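Local structure of putative carbohydrate-active enzyme (Uncultured organism, 5WH8) at residues 62-67 with 105-110; 33-38 with 269-274; 143-148 with 207-212; 13-18 with 201-206. The protein probably hydrolyses O-glycosidic bonds as a cellulase, this chain being the glycoside hydrolase family 5 domain of a longer multi-modular protein. All coordinates share one frame; numbering follows the deposited sequence.

Contact 1 (62-67 with 105-110); sequences IFRLAI and IIDWHV
Arg64 and Asp107 bring their flat ends together almost parallel, the guanidinium and carboxylate planes 14° apart and Asp107 OD2 lying over the centre of one guanidinium face. The salt bridge, with 3.2 Å between Arg64 NH2 and Asp107 OD2, thus rests on charge alone, because no N-H points at that oxygen. The nitrogens bond to other groups: NE to Glu145, NH1 to Glu237 and Ser35, NH2 to Asn148. With CG anti to the backbone N (chi1 173°), the extended arginine chain passes over Ile105, whose CB is 4.0 Å from Arg64 CG. Asp107 OD2 has a second partner in its own strand, accepting a hydrogen bond from His109 ND1 at 2.7 Å on its syn side. The imidazole is steeply turned against the guanidinium, their planes 72° apart, and is covered on one face by Ala66, whose CB sits 4.1 Å from the His109 ring centroid in a CH-pi contact. On the other side of the sheet Ile67 and Ile106 lie side by side, Ile67 CD1 being 3.8 Å from Ile106 CG2, beneath helices 83-100 and 122-135. Five backbone hydrogen bonds zip the strands together, from Ile105 N to Phe63 O at one end to His109 N and Ile67 O at the other. The two are the parallel strands of a beta-alpha-beta unit whose connection includes helix 83-100, and their polar inner face, with an arginine on the second strand and a histidine on the third, is consistent with the active-site lining of family 5 barrels.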
# COMPACT_ATOMS: atom_id res chain seq x y z
N ILE A 62 5.82 -6.18 -3.65
CA ILE A 62 4.94 -5.82 -2.55
C ILE A 62 3.46 -5.99 -3.00
O ILE A 62 3.13 -5.74 -4.18
CB ILE A 62 5.23 -4.36 -2.09
CG1 ILE A 62 4.38 -3.96 -0.87
CG2 ILE A 62 5.07 -3.37 -3.24
CD1 ILE A 62 4.98 -2.75 -0.17
N PHE A 63 2.60 -6.42 -2.08
CA PHE A 63 1.16 -6.52 -2.31
C PHE A 63 0.44 -5.79 -1.20
O PHE A 63 0.82 -5.89 -0.04
CB PHE A 63 0.68 -7.99 -2.37
CG PHE A 63 -0.71 -8.15 -2.95
CD1 PHE A 63 -0.95 -7.94 -4.29
CD2 PHE A 63 -1.78 -8.44 -2.12
CE1 PHE A 63 -2.23 -8.03 -4.81
CE2 PHE A 63 -3.06 -8.54 -2.64
CZ PHE A 63 -3.29 -8.35 -3.97
N ARG A 64 -0.62 -5.07 -1.54
CA ARG A 64 -1.39 -4.30 -0.57
C ARG A 64 -2.79 -4.89 -0.39
O ARG A 64 -3.51 -5.11 -1.36
CB ARG A 64 -1.46 -2.84 -1.03
CG ARG A 64 -2.36 -1.92 -0.22
CD ARG A 64 -2.27 -0.57 -0.86
NE ARG A 64 -2.90 0.58 -0.21
CZ ARG A 64 -3.93 1.27 -0.68
NH1 ARG A 64 -4.63 0.88 -1.74
NH2 ARG A 64 -4.30 2.37 -0.06
N LEU A 65 -3.14 -5.12 0.88
CA LEU A 65 -4.43 -5.65 1.28
C LEU A 65 -5.33 -4.47 1.66
O LEU A 65 -5.22 -3.92 2.74
CB LEU A 65 -4.27 -6.64 2.45
CG LEU A 65 -3.33 -7.81 2.23
CD1 LEU A 65 -3.17 -8.56 3.53
CD2 LEU A 65 -3.81 -8.74 1.15
N ALA A 66 -6.21 -4.11 0.74
CA ALA A 66 -7.14 -3.00 0.96
C ALA A 66 -8.36 -3.50 1.73
O ALA A 66 -9.26 -4.11 1.15
CB ALA A 66 -7.58 -2.39 -0.37
N ILE A 67 -8.35 -3.23 3.03
CA ILE A 67 -9.38 -3.71 3.95
C ILE A 67 -10.41 -2.59 4.14
O ILE A 67 -10.23 -1.72 4.98
CB ILE A 67 -8.75 -4.13 5.28
CG1 ILE A 67 -7.74 -5.26 5.04
CG2 ILE A 67 -9.80 -4.60 6.28
CD1 ILE A 67 -6.57 -5.18 5.95
N ILE A 105 1.45 -4.82 2.65
CA ILE A 105 0.82 -3.68 3.32
C ILE A 105 -0.55 -4.09 3.82
O ILE A 105 -1.39 -4.53 3.02
CB ILE A 105 0.66 -2.45 2.41
CG1 ILE A 105 2.00 -1.97 1.89
CG2 ILE A 105 -0.01 -1.32 3.17
CD1 ILE A 105 1.91 -0.88 0.82
N ILE A 106 -0.75 -3.96 5.13
CA ILE A 106 -2.06 -4.09 5.76
C ILE A 106 -2.67 -2.70 5.77
O ILE A 106 -2.19 -1.81 6.50
CB ILE A 106 -1.93 -4.66 7.20
CG1 ILE A 106 -1.26 -6.04 7.15
CG2 ILE A 106 -3.31 -4.73 7.87
CD1 ILE A 106 -1.02 -6.68 8.54
N ASP A 107 -3.68 -2.50 4.93
CA ASP A 107 -4.27 -1.16 4.73
C ASP A 107 -5.68 -1.06 5.32
O ASP A 107 -6.62 -1.71 4.86
CB ASP A 107 -4.24 -0.85 3.22
CG ASP A 107 -5.26 0.19 2.77
OD1 ASP A 107 -5.58 1.15 3.51
OD2 ASP A 107 -5.73 0.03 1.61
N TRP A 108 -5.80 -0.27 6.40
CA TRP A 108 -7.10 0.06 7.00
C TRP A 108 -7.74 1.12 6.10
O TRP A 108 -7.42 2.33 6.16
CB TRP A 108 -6.89 0.55 8.43
CG TRP A 108 -8.14 0.88 9.22
CD1 TRP A 108 -8.57 2.13 9.59
CD2 TRP A 108 -9.08 -0.05 9.78
NE1 TRP A 108 -9.72 2.03 10.35
CE2 TRP A 108 -10.06 0.70 10.48
CE3 TRP A 108 -9.20 -1.45 9.76
CZ2 TRP A 108 -11.14 0.11 11.12
CZ3 TRP A 108 -10.26 -2.04 10.41
CH2 TRP A 108 -11.22 -1.26 11.08
N HIS A 109 -8.62 0.65 5.22
CA HIS A 109 -8.95 1.40 3.99
C HIS A 109 -10.17 2.28 4.20
O HIS A 109 -11.25 1.97 3.71
CB HIS A 109 -9.16 0.40 2.83
CG HIS A 109 -9.14 1.01 1.45
ND1 HIS A 109 -7.96 1.21 0.76
CD2 HIS A 109 -10.13 1.36 0.59
CE1 HIS A 109 -8.23 1.68 -0.45
NE2 HIS A 109 -9.54 1.79 -0.58
N VAL A 110 -9.97 3.37 4.94
CA VAL A 110 -11.00 4.41 5.14
C VAL A 110 -11.23 5.15 3.82
O VAL A 110 -10.29 5.38 3.06
CB VAL A 110 -10.63 5.41 6.25
CG1 VAL A 110 -10.33 4.70 7.55
CG2 VAL A 110 -9.48 6.29 5.87

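Contact 2 (33-38 with 269-274); sequences GMSSHG and VNWSFA. With EDO (1,2-ethanediol), chain M.
Gly33 and Met34 meet Val269 and Asn270 in the tight half of this contact. Asn270 N donates to Gly33 O at 2.9 Å, and Ser35 N answers with a bond to Asn270 O. Val269 CG1 presses against the peptide that joins Met34 to Ser35, 3.4 Å from Ser35 N. Met34, bent at both chi2 and chi3, folds its thioether alongside Asn270, so that CE comes 3.4 Å from Asn270 OD1. The chain turns a corner at Trp271, where a cis peptide leads into Ser272, yet Phe273 N still bonds to Ser35 O at 2.8 Å. The far end has fewer direct bonds across it and takes in a small solvent molecule. There Trp271 CZ2 sits over the centre of one His37 face, the two rings tilted 45° in an oblique pairing. An ethanediol, probably from the crystallisation liquor, accepts from Trp271 NE1 at 3.1 Å to O1. His37 NE2 is bonded to Glu278 OE2 and more weakly to O2 of the ethanediol, which Glu278 OE2 also holds. Together the segments close the barrel between its first and eighth strands: strand 62-68 flanks one edge through Ser36, strand 233-239 the other through Val269, and Met34 and Phe273 pack against Leu54 of helix 48-56.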
# COMPACT_ATOMS: atom_id res chain seq x y z
N GLY A 33 4.68 -2.59 -6.78
CA GLY A 33 3.74 -3.71 -6.73
C GLY A 33 2.29 -3.35 -7.03
O GLY A 33 1.99 -2.35 -7.71
N MET A 34 1.39 -4.18 -6.48
CA MET A 34 -0.05 -4.12 -6.79
C MET A 34 -0.88 -4.07 -5.53
O MET A 34 -0.51 -4.63 -4.50
CB MET A 34 -0.49 -5.35 -7.60
CG MET A 34 0.12 -5.47 -8.98
SD MET A 34 -0.35 -4.13 -10.11
CE MET A 34 -2.14 -4.32 -10.24
N SER A 35 -2.00 -3.38 -5.62
CA SER A 35 -3.05 -3.36 -4.59
C SER A 35 -4.23 -4.27 -4.93
O SER A 35 -4.65 -4.35 -6.08
CB SER A 35 -3.60 -1.93 -4.40
OG SER A 35 -4.53 -1.85 -3.32
N SER A 36 -4.79 -4.92 -3.91
CA SER A 36 -6.10 -5.53 -4.06
C SER A 36 -7.13 -4.45 -4.31
O SER A 36 -6.92 -3.26 -3.99
CB SER A 36 -6.49 -6.34 -2.81
OG SER A 36 -6.86 -5.51 -1.72
N HIS A 37 -8.28 -4.85 -4.85
CA HIS A 37 -9.50 -4.05 -4.80
C HIS A 37 -10.18 -4.44 -3.46
O HIS A 37 -9.51 -4.98 -2.57
CB HIS A 37 -10.35 -4.34 -6.05
CG HIS A 37 -11.34 -3.28 -6.44
ND1 HIS A 37 -12.42 -2.93 -5.67
CD2 HIS A 37 -11.44 -2.55 -7.58
CE1 HIS A 37 -13.13 -2.00 -6.30
NE2 HIS A 37 -12.55 -1.75 -7.46
N GLY A 38 -11.46 -4.18 -3.28
CA GLY A 38 -12.12 -4.61 -2.05
C GLY A 38 -12.04 -6.12 -1.85
O GLY A 38 -12.44 -6.88 -2.72
N VAL A 269 2.48 1.42 -5.71
CA VAL A 269 1.54 0.31 -5.68
C VAL A 269 0.34 0.69 -6.57
O VAL A 269 -0.32 1.68 -6.32
CB VAL A 269 1.06 0.03 -4.25
CG1 VAL A 269 0.12 -1.15 -4.22
CG2 VAL A 269 2.26 -0.22 -3.31
N ASN A 270 0.08 -0.11 -7.60
CA ASN A 270 -0.97 0.18 -8.58
C ASN A 270 -2.35 -0.35 -8.19
O ASN A 270 -2.49 -1.52 -7.77
CB ASN A 270 -0.58 -0.40 -9.97
CG ASN A 270 -1.64 -0.19 -11.03
OD1 ASN A 270 -2.24 -1.15 -11.51
ND2 ASN A 270 -1.86 1.06 -11.42
N TRP A 271 -3.37 0.48 -8.38
CA TRP A 271 -4.79 0.09 -8.27
C TRP A 271 -5.34 -0.36 -9.64
O TRP A 271 -5.34 0.47 -10.56
CB TRP A 271 -5.60 1.29 -7.77
CG TRP A 271 -7.04 0.95 -7.48
CD1 TRP A 271 -8.07 1.03 -8.35
CD2 TRP A 271 -7.58 0.52 -6.23
NE1 TRP A 271 -9.24 0.66 -7.72
CE2 TRP A 271 -8.96 0.33 -6.42
CE3 TRP A 271 -7.03 0.25 -4.97
CZ2 TRP A 271 -9.80 -0.12 -5.40
CZ3 TRP A 271 -7.87 -0.19 -3.96
CH2 TRP A 271 -9.23 -0.35 -4.18
N SER A 272 -5.82 -1.60 -9.82
CA SER A 272 -5.93 -2.66 -8.80
C SER A 272 -5.77 -4.00 -9.49
O SER A 272 -6.00 -4.11 -10.71
CB SER A 272 -7.29 -2.63 -8.07
OG SER A 272 -8.29 -3.08 -8.95
N PHE A 273 -5.42 -5.01 -8.70
CA PHE A 273 -5.43 -6.40 -9.16
C PHE A 273 -6.81 -6.99 -8.94
O PHE A 273 -7.12 -7.48 -7.84
CB PHE A 273 -4.38 -7.22 -8.42
CG PHE A 273 -4.18 -8.61 -8.99
CD1 PHE A 273 -3.52 -8.79 -10.19
CD2 PHE A 273 -4.66 -9.71 -8.33
CE1 PHE A 273 -3.34 -10.09 -10.71
CE2 PHE A 273 -4.47 -10.99 -8.83
CZ PHE A 273 -3.81 -11.18 -10.02
N ALA A 274 -7.64 -6.91 -9.98
CA ALA A 274 -9.02 -7.33 -9.94
C ALA A 274 -9.48 -7.43 -11.39
O ALA A 274 -8.81 -6.86 -12.27
CB ALA A 274 -9.88 -6.34 -9.16
C1 EDO M . -12.79 1.82 -7.83
O1 EDO M . -12.04 1.23 -8.92
C2 EDO M . -14.31 1.74 -8.00
O2 EDO M . -14.75 0.49 -8.57

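Contact 3 (143-148 with 207-212); sequences LYEICN and TLHFYS
Glu145, at the end of the fourth strand of the (beta/alpha)8 barrel, and Asn148, in the loop that follows, face Thr207 and His209 of the sixth strand across the barrel interior. Glu145 comes first. Its CG is anti to the backbone N (chi1 -179°) and the chain stays extended, which carries the carboxylate inward until it meets the His209 ring tip to tip, the two planes 81° apart. Glu145 OE2 remains 4.0 Å from His209 NE2; what links the two is Thr236 OG1, hydrogen-bonded to both atoms, while OE1 is paired with Arg64. A water ties this point to its surroundings, lying 2.7 Å from Glu145 OE2 and 2.8 Å from Thr207 OG1. After Glu145 the chain leaves the strand and swings round, and Asn148 O meets the same water at 2.9 Å. Thr207 CG2 packs into this corner, 4.2 Å from Asn148 O. The Asn148 side chain crosses His209 at about a right angle, its amide turned 42° from the ring, with OD1 bonded to Arg64 NH2 and ND2 to Val110 O. An Asn-Glu pair in this position is a hallmark of family 5 enzymes, and here the glutamate, Glu149, holds His209 ND1. The ring is thus fixed through both nitrogens, and its carbon between them is aimed at the asparagine: Asn148 OD1 lies in the ring plane, 3.0 Å from His209 CE1.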
# COMPACT_ATOMS: atom_id res chain seq x y z
N LEU A 143 4.04 -3.93 6.48
CA LEU A 143 3.98 -2.48 6.71
C LEU A 143 2.55 -2.15 7.10
O LEU A 143 1.63 -2.78 6.59
CB LEU A 143 4.38 -1.65 5.48
CG LEU A 143 5.82 -1.81 4.97
CD1 LEU A 143 5.92 -3.03 4.08
CD2 LEU A 143 6.28 -0.59 4.19
N TYR A 144 2.36 -1.17 7.99
CA TYR A 144 1.03 -0.85 8.53
C TYR A 144 0.52 0.50 7.97
O TYR A 144 1.04 1.57 8.31
CB TYR A 144 1.10 -0.81 10.08
CG TYR A 144 1.58 -2.11 10.75
CD1 TYR A 144 1.15 -3.37 10.31
CD2 TYR A 144 2.43 -2.06 11.86
CE1 TYR A 144 1.56 -4.53 10.96
CE2 TYR A 144 2.85 -3.20 12.49
CZ TYR A 144 2.42 -4.44 12.03
OH TYR A 144 2.82 -5.58 12.69
N GLU A 145 -0.50 0.45 7.10
CA GLU A 145 -1.10 1.65 6.52
C GLU A 145 -2.39 1.95 7.30
O GLU A 145 -3.42 1.31 7.09
CB GLU A 145 -1.37 1.45 5.02
CG GLU A 145 -1.98 2.67 4.32
CD GLU A 145 -2.12 2.52 2.81
OE1 GLU A 145 -1.86 1.41 2.28
OE2 GLU A 145 -2.52 3.51 2.15
N ILE A 146 -2.31 2.92 8.23
CA ILE A 146 -3.31 3.04 9.29
C ILE A 146 -4.62 3.77 8.87
O ILE A 146 -5.63 3.66 9.59
CB ILE A 146 -2.68 3.73 10.57
CG1 ILE A 146 -2.03 5.08 10.22
CG2 ILE A 146 -1.67 2.79 11.23
CD1 ILE A 146 -1.70 5.95 11.47
N CYS A 147 -4.61 4.50 7.75
CA CYS A 147 -5.83 5.16 7.20
C CYS A 147 -5.66 5.60 5.74
O CYS A 147 -5.20 6.70 5.45
CB CYS A 147 -6.24 6.38 8.06
SG CYS A 147 -4.94 7.58 8.41
N ASN A 148 -6.10 4.75 4.82
CA ASN A 148 -5.99 4.96 3.36
C ASN A 148 -6.09 6.42 2.84
O ASN A 148 -5.07 7.01 2.40
CB ASN A 148 -7.08 4.10 2.70
CG ASN A 148 -7.24 4.36 1.21
OD1 ASN A 148 -6.27 4.31 0.46
ND2 ASN A 148 -8.48 4.61 0.78
N THR A 207 1.53 9.00 3.13
CA THR A 207 0.87 8.57 1.91
C THR A 207 0.67 9.68 0.88
O THR A 207 0.16 10.76 1.20
CB THR A 207 -0.48 8.00 2.26
OG1 THR A 207 -0.32 7.06 3.32
CG2 THR A 207 -1.14 7.32 1.07
N LEU A 208 1.02 9.36 -0.36
CA LEU A 208 0.68 10.16 -1.53
C LEU A 208 -0.10 9.28 -2.52
O LEU A 208 0.37 8.20 -2.88
CB LEU A 208 1.96 10.70 -2.20
CG LEU A 208 1.77 11.51 -3.48
CD1 LEU A 208 1.05 12.84 -3.19
CD2 LEU A 208 3.13 11.69 -4.20
N HIS A 209 -1.28 9.72 -2.94
CA HIS A 209 -2.08 9.00 -3.95
C HIS A 209 -2.30 9.89 -5.17
O HIS A 209 -2.67 11.07 -5.03
CB HIS A 209 -3.44 8.57 -3.41
CG HIS A 209 -3.38 7.41 -2.46
ND1 HIS A 209 -4.52 6.86 -1.91
CD2 HIS A 209 -2.35 6.69 -1.98
CE1 HIS A 209 -4.19 5.86 -1.12
NE2 HIS A 209 -2.87 5.74 -1.13
N PHE A 210 -2.10 9.32 -6.36
CA PHE A 210 -2.38 10.06 -7.60
C PHE A 210 -3.05 9.17 -8.62
O PHE A 210 -2.89 7.96 -8.59
CB PHE A 210 -1.10 10.68 -8.20
CG PHE A 210 -0.17 9.68 -8.88
CD1 PHE A 210 -0.37 9.35 -10.22
CD2 PHE A 210 0.91 9.11 -8.23
CE1 PHE A 210 0.43 8.43 -10.86
CE2 PHE A 210 1.72 8.18 -8.89
CZ PHE A 210 1.48 7.87 -10.21
N TYR A 211 -3.79 9.82 -9.52
CA TYR A 211 -4.42 9.17 -10.65
C TYR A 211 -4.05 9.99 -11.90
O TYR A 211 -4.28 11.20 -11.95
CB TYR A 211 -5.95 9.05 -10.43
CG TYR A 211 -6.29 7.83 -9.60
CD1 TYR A 211 -6.09 7.83 -8.23
CD2 TYR A 211 -6.71 6.66 -10.22
CE1 TYR A 211 -6.34 6.68 -7.47
CE2 TYR A 211 -6.95 5.52 -9.48
CZ TYR A 211 -6.77 5.53 -8.12
OH TYR A 211 -7.00 4.37 -7.42
N SER A 212 -3.42 9.34 -12.87
CA SER A 212 -2.73 10.08 -13.94
C SER A 212 -3.68 10.82 -14.89
O SER A 212 -3.24 11.70 -15.63
CB SER A 212 -1.81 9.14 -14.72
OG SER A 212 -2.50 8.22 -15.50
O HOH W 1 -2.77 5.77 3.58

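Contact 4 (13-18 with 201-206); sequences KLSVQG and YDNVMY. With EDO (1,2-ethanediol), chain C; EDO (1,2-ethanediol), chain B.
Val16 and Asn203 carry the direct polar link: Val16 N donates to Asn203 OD1 at 2.9 Å along an almost straight bond of 175°. The side-chain carbonyl of Asn203 serves as the acceptor much as a strand carbonyl might. The same OD1 touches Ser15 CB at 3.4 Å. Apolar contact comes from the valine and Met205, whose side chains cross obliquely, Val16 CG2 lying 3.6 Å from Met205 CG. One step further out, a water receives a hydrogen bond from Asn203 N and gives one to Val16 O, 2.9 Å from the latter. An ethanediol, probably from the crystallisation liquor, bridges the segments as well, its O1 donating to Gly18 O at 2.7 Å and its O2 to Val204 O. Behind these groups, Ser15 is held by the backbone of Val22 in the hairpin 15-22, Met21 backs Met205, and Arg172 bonds to Asp202 O. Strand 15-17 therefore adds no regular sheet pairing to the barrel, and the hairpin docks against the start of the sixth strand beside a small apolar patch. The polar link depends on one direct amide bond, with the water and the bound ethanediol making the other bridges at a partly exposed seam.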
# COMPACT_ATOMS: atom_id res chain seq x y z
N LYS A 13 14.37 -6.46 6.87
CA LYS A 13 13.50 -5.49 7.54
C LYS A 13 13.84 -4.07 7.11
O LYS A 13 14.95 -3.60 7.31
CB LYS A 13 13.62 -5.62 9.06
CG LYS A 13 12.59 -4.79 9.83
CD LYS A 13 12.59 -5.23 11.29
CE LYS A 13 11.43 -4.67 12.08
NZ LYS A 13 11.21 -5.50 13.31
N LEU A 14 12.86 -3.41 6.49
CA LEU A 14 13.02 -2.04 6.00
C LEU A 14 12.83 -1.03 7.16
O LEU A 14 12.11 -1.30 8.13
CB LEU A 14 12.02 -1.74 4.88
CG LEU A 14 11.93 -2.78 3.76
CD1 LEU A 14 10.79 -2.44 2.76
CD2 LEU A 14 13.29 -2.93 3.06
N SER A 15 13.49 0.12 7.05
CA SER A 15 13.27 1.23 7.98
C SER A 15 13.30 2.56 7.23
O SER A 15 13.57 2.61 6.03
CB SER A 15 14.30 1.20 9.11
OG SER A 15 15.59 1.43 8.61
N VAL A 16 13.02 3.65 7.95
CA VAL A 16 13.03 4.99 7.36
C VAL A 16 14.22 5.80 7.87
O VAL A 16 14.41 5.91 9.07
CB VAL A 16 11.72 5.75 7.69
CG1 VAL A 16 11.61 7.03 6.88
CG2 VAL A 16 10.52 4.84 7.43
N GLN A 17 15.02 6.33 6.94
CA GLN A 17 16.13 7.24 7.26
C GLN A 17 15.96 8.54 6.49
O GLN A 17 16.12 8.58 5.27
CB GLN A 17 17.48 6.61 6.92
CG GLN A 17 17.95 5.52 7.88
CD GLN A 17 19.36 5.02 7.57
OE1 GLN A 17 20.01 5.50 6.64
NE2 GLN A 17 19.84 4.06 8.36
N GLY A 18 15.61 9.60 7.20
CA GLY A 18 15.28 10.87 6.57
C GLY A 18 14.11 10.69 5.62
O GLY A 18 13.06 10.17 6.01
N TYR A 201 7.07 10.34 15.86
CA TYR A 201 7.49 8.94 15.96
C TYR A 201 8.54 8.59 14.91
O TYR A 201 8.56 9.19 13.84
CB TYR A 201 6.28 8.01 15.78
CG TYR A 201 5.12 8.30 16.71
CD1 TYR A 201 5.15 7.90 18.03
CD2 TYR A 201 3.99 8.97 16.25
CE1 TYR A 201 4.08 8.16 18.88
CE2 TYR A 201 2.93 9.23 17.08
CZ TYR A 201 2.98 8.84 18.40
OH TYR A 201 1.90 9.11 19.22
N ASP A 202 9.38 7.60 15.22
CA ASP A 202 10.33 7.03 14.25
C ASP A 202 9.64 6.09 13.24
O ASP A 202 8.56 5.55 13.52
CB ASP A 202 11.43 6.23 14.96
CG ASP A 202 12.26 7.06 15.92
OD1 ASP A 202 12.53 8.24 15.63
OD2 ASP A 202 12.67 6.50 16.97
N ASN A 203 10.31 5.84 12.12
CA ASN A 203 9.88 4.85 11.11
C ASN A 203 8.44 5.12 10.67
O ASN A 203 7.61 4.22 10.63
CB ASN A 203 10.02 3.42 11.65
CG ASN A 203 11.44 2.93 11.59
OD1 ASN A 203 12.19 3.28 10.68
ND2 ASN A 203 11.83 2.14 12.58
N VAL A 204 8.19 6.38 10.31
CA VAL A 204 6.90 6.79 9.76
C VAL A 204 7.09 7.36 8.35
O VAL A 204 8.00 8.17 8.10
CB VAL A 204 6.17 7.83 10.66
CG1 VAL A 204 4.91 8.38 9.99
CG2 VAL A 204 5.83 7.21 12.00
N MET A 205 6.22 6.94 7.44
CA MET A 205 6.14 7.48 6.09
C MET A 205 4.74 8.06 5.87
O MET A 205 3.83 7.75 6.63
CB MET A 205 6.46 6.40 5.03
CG MET A 205 7.82 5.75 5.26
SD MET A 205 8.23 4.46 4.06
CE MET A 205 8.66 5.47 2.65
N TYR A 206 4.59 8.90 4.84
CA TYR A 206 3.36 9.62 4.57
C TYR A 206 2.83 9.25 3.18
O TYR A 206 3.59 9.17 2.20
CB TYR A 206 3.59 11.14 4.69
CG TYR A 206 3.94 11.56 6.10
CD1 TYR A 206 5.24 11.42 6.58
CD2 TYR A 206 2.96 12.03 6.96
CE1 TYR A 206 5.55 11.77 7.89
CE2 TYR A 206 3.29 12.39 8.28
CZ TYR A 206 4.57 12.23 8.73
OH TYR A 206 4.89 12.59 10.03
C1 EDO C . 10.90 11.33 7.98
O1 EDO C . 11.49 10.04 8.21
C2 EDO C . 9.41 11.23 8.22
O2 EDO C . 8.76 10.65 7.08
C1 EDO B . 9.07 -3.15 7.80
O1 EDO B . 7.84 -2.51 8.10
C2 EDO B . 8.99 -3.71 6.39
O2 EDO B . 10.16 -4.48 6.17
O HOH W 2 12.77 7.00 11.21

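Overall arrangement
From the N terminus, the hairpin segment 13-18 opens contact 4 and segment 33-38, on the first barrel strand, opens contact 2. Contact 1 then forms and closes within a short span, joining the second and third strands, and is nested inside the loops of both contact 2 and contact 4. Contact 3 opens only after it, on the fourth strand. Contact 4 closes at 201-206, immediately before contact 3 closes at 207-212 on the same strand, so these two cross. Contact 2 closes last, enclosing contact 3, crossing contact 4 and sealing the barrel. Contacts 1, 2 and 3 touch one another around the barrel interior, whereas contact 4 lies about 23 Å, centre to centre, from contact 2.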